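Local coordinates for protein butyrophilin subfamily 1 member A1 (Bos taurus, PDB 4HH8) that may act in the secretion of milk-fat droplets and probably inhibits activated T-cell proliferation, metabolism and cytokine secretion, seen here as its two extracellular immunoglobulin domains, at residues Met174-Asn179 with Val188-Ile193. The protein carries 1 engineered substitution. Numbering follows the deposited sequence.
Sequences MSESRN and VRASVI
M174, a selenomethionine, gives up more surface here than any other residue. It and S175 both face S191 in a classic beta bulge, so S191 O takes two donors: M174 N at 2.6 Å, in the carbonyl plane, and S175 N at 3.3 Å, from above that plane. The M174 side chain bends at chi2 and again at chi3, and its methyl CE reaches I193 CD1 at 4.0 Å as the two side chains cross obliquely. S191 returns a nearly straight bond, its N 3.1 Å from S175 O, while S175 OG lies against S191 CB. At the next hydrogen-bonded pair the backbone bonds run S177 N to R189 O and R189 N to S177 O, both 2.8 Å. On the sheet face that carries E176, R178 and A190, opposite the serines and R189, V188 lies beside R178. V188 CG2, anti to its backbone N, lies 3.9 Å above the R178 guanidinium plane, offset toward the rim. In that plane, at the edge, NH1 and NH2 of R178 both grip E176 OE1, a salt bridge that probably steadies the flat group; NH2 also bonds P159 O. This antiparallel hairpin belongs to the second, membrane-proximal immunoglobulin domain. Strand 175-180 is outermost in its four-stranded sheet, strand 186-194 hydrogen-bonds onward to 146-155, and E176, R178, V188 and A190 all touch V161 of strand 160-165 in the facing sheet.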
loop_
_atom_site.group_PDB
_atom_site.type_symbol
_atom_site.label_atom_id
_atom_site.label_comp_id
_atom_site.label_asym_id
_atom_site.label_seq_id
_atom_site.Cartn_x
_atom_site.Cartn_y
_atom_site.Cartn_z
HETATM N N MSE A 174 25.449 -5.377 -5.456
HETATM C CA MSE A 174 26.524 -4.379 -5.466
HETATM C C MSE A 174 25.903 -3.028 -5.254
HETATM O O MSE A 174 26.246 -2.305 -4.300
HETATM C CB MSE A 174 27.240 -4.387 -6.803
HETATM C CG MSE A 174 28.530 -5.215 -6.766
HETATM SE SE MSE A 174 29.937 -4.353 -5.660
HETATM C CE MSE A 174 30.636 -3.218 -7.139
ATOM N N SER A 175 24.990 -2.679 -6.158
ATOM C CA SER A 175 24.339 -1.403 -6.096
ATOM C C SER A 175 22.833 -1.575 -6.294
ATOM O O SER A 175 22.422 -2.521 -6.895
ATOM C CB SER A 175 24.897 -0.480 -7.170
ATOM O OG SER A 175 24.471 -0.920 -8.454
ATOM N N GLU A 176 22.028 -0.635 -5.822
ATOM C CA GLU A 176 20.628 -0.667 -6.134
ATOM C C GLU A 176 20.116 0.725 -6.314
ATOM O O GLU A 176 20.604 1.649 -5.667
ATOM C CB GLU A 176 19.769 -1.276 -5.016
ATOM C CG GLU A 176 20.335 -2.481 -4.337
ATOM C CD GLU A 176 19.316 -3.179 -3.447
ATOM O OE1 GLU A 176 18.446 -2.512 -2.807
ATOM O OE2 GLU A 176 19.398 -4.410 -3.396
ATOM N N SER A 177 19.030 0.799 -7.081
ATOM C CA SER A 177 18.280 2.020 -7.356
ATOM C C SER A 177 16.800 1.802 -7.347
ATOM O O SER A 177 16.336 0.831 -7.923
ATOM C CB SER A 177 18.567 2.458 -8.807
ATOM O OG SER A 177 19.405 3.531 -8.697
ATOM N N ARG A 178 16.070 2.765 -6.792
ATOM C CA ARG A 178 14.637 2.827 -6.916
ATOM C C ARG A 178 14.188 4.241 -7.331
ATOM O O ARG A 178 14.639 5.189 -6.786
ATOM C CB ARG A 178 13.983 2.431 -5.586
ATOM C CG ARG A 178 14.143 0.960 -5.284
ATOM C CD ARG A 178 13.932 0.655 -3.839
ATOM N NE ARG A 178 14.167 -0.750 -3.521
ATOM C CZ ARG A 178 15.371 -1.304 -3.310
ATOM N NH1 ARG A 178 16.503 -0.580 -3.367
ATOM N NH2 ARG A 178 15.437 -2.583 -2.987
ATOM N N ASN A 179 13.265 4.328 -8.268
ATOM C CA ASN A 179 12.801 5.599 -8.806
ATOM C C ASN A 179 11.296 5.553 -9.060
ATOM O O ASN A 179 10.835 4.717 -9.846
ATOM C CB ASN A 179 13.496 5.927 -10.136
ATOM C CG ASN A 179 12.752 7.025 -10.924
ATOM O OD1 ASN A 179 12.859 8.232 -10.605
ATOM N ND2 ASN A 179 11.969 6.609 -11.948
ATOM N N VAL A 188 12.814 -0.676 -9.930
ATOM C CA VAL A 188 13.950 -1.121 -9.146
ATOM C C VAL A 188 15.040 -1.660 -10.061
ATOM O O VAL A 188 14.764 -2.442 -10.942
ATOM C CB VAL A 188 13.532 -2.195 -8.053
ATOM C CG1 VAL A 188 12.992 -3.462 -8.685
ATOM C CG2 VAL A 188 14.738 -2.514 -7.095
ATOM N N ARG A 189 16.263 -1.216 -9.860
ATOM C CA ARG A 189 17.404 -1.742 -10.591
ATOM C C ARG A 189 18.425 -2.267 -9.564
ATOM O O ARG A 189 18.759 -1.581 -8.623
ATOM C CB ARG A 189 18.057 -0.623 -11.409
ATOM C CG ARG A 189 17.420 -0.357 -12.747
ATOM C CD ARG A 189 18.471 0.250 -13.728
ATOM N NE ARG A 189 17.859 1.186 -14.681
ATOM C CZ ARG A 189 18.519 2.137 -15.357
ATOM N NH1 ARG A 189 19.841 2.288 -15.211
ATOM N NH2 ARG A 189 17.856 2.952 -16.183
ATOM N N ALA A 190 18.951 -3.458 -9.756
ATOM C CA ALA A 190 20.016 -3.904 -8.891
ATOM C C ALA A 190 21.081 -4.640 -9.674
ATOM O O ALA A 190 20.763 -5.416 -10.557
ATOM C CB ALA A 190 19.455 -4.779 -7.807
ATOM N N SER A 191 22.334 -4.425 -9.298
ATOM C CA SER A 191 23.476 -5.007 -9.976
ATOM C C SER A 191 24.338 -5.792 -9.058
ATOM O O SER A 191 24.497 -5.425 -7.899
ATOM C CB SER A 191 24.360 -3.946 -10.606
ATOM O OG SER A 191 23.755 -3.615 -11.834
ATOM N N VAL A 192 24.943 -6.835 -9.606
ATOM C CA VAL A 192 25.796 -7.694 -8.847
ATOM C C VAL A 192 26.959 -8.073 -9.789
ATOM O O VAL A 192 26.820 -8.040 -11.027
ATOM C CB VAL A 192 24.922 -8.854 -8.330
ATOM C CG1 VAL A 192 24.808 -10.036 -9.312
ATOM C CG2 VAL A 192 25.214 -9.211 -6.956
ATOM N N ILE A 193 28.119 -8.362 -9.227
ATOM C CA ILE A 193 29.219 -8.897 -10.036
ATOM C C ILE A 193 29.433 -10.357 -9.614
ATOM O O ILE A 193 29.668 -10.631 -8.450
ATOM C CB ILE A 193 30.485 -8.032 -9.910
ATOM C CG1 ILE A 193 30.194 -6.624 -10.472
ATOM C CG2 ILE A 193 31.636 -8.675 -10.665
ATOM C CD1 ILE A 193 31.301 -5.623 -10.274
#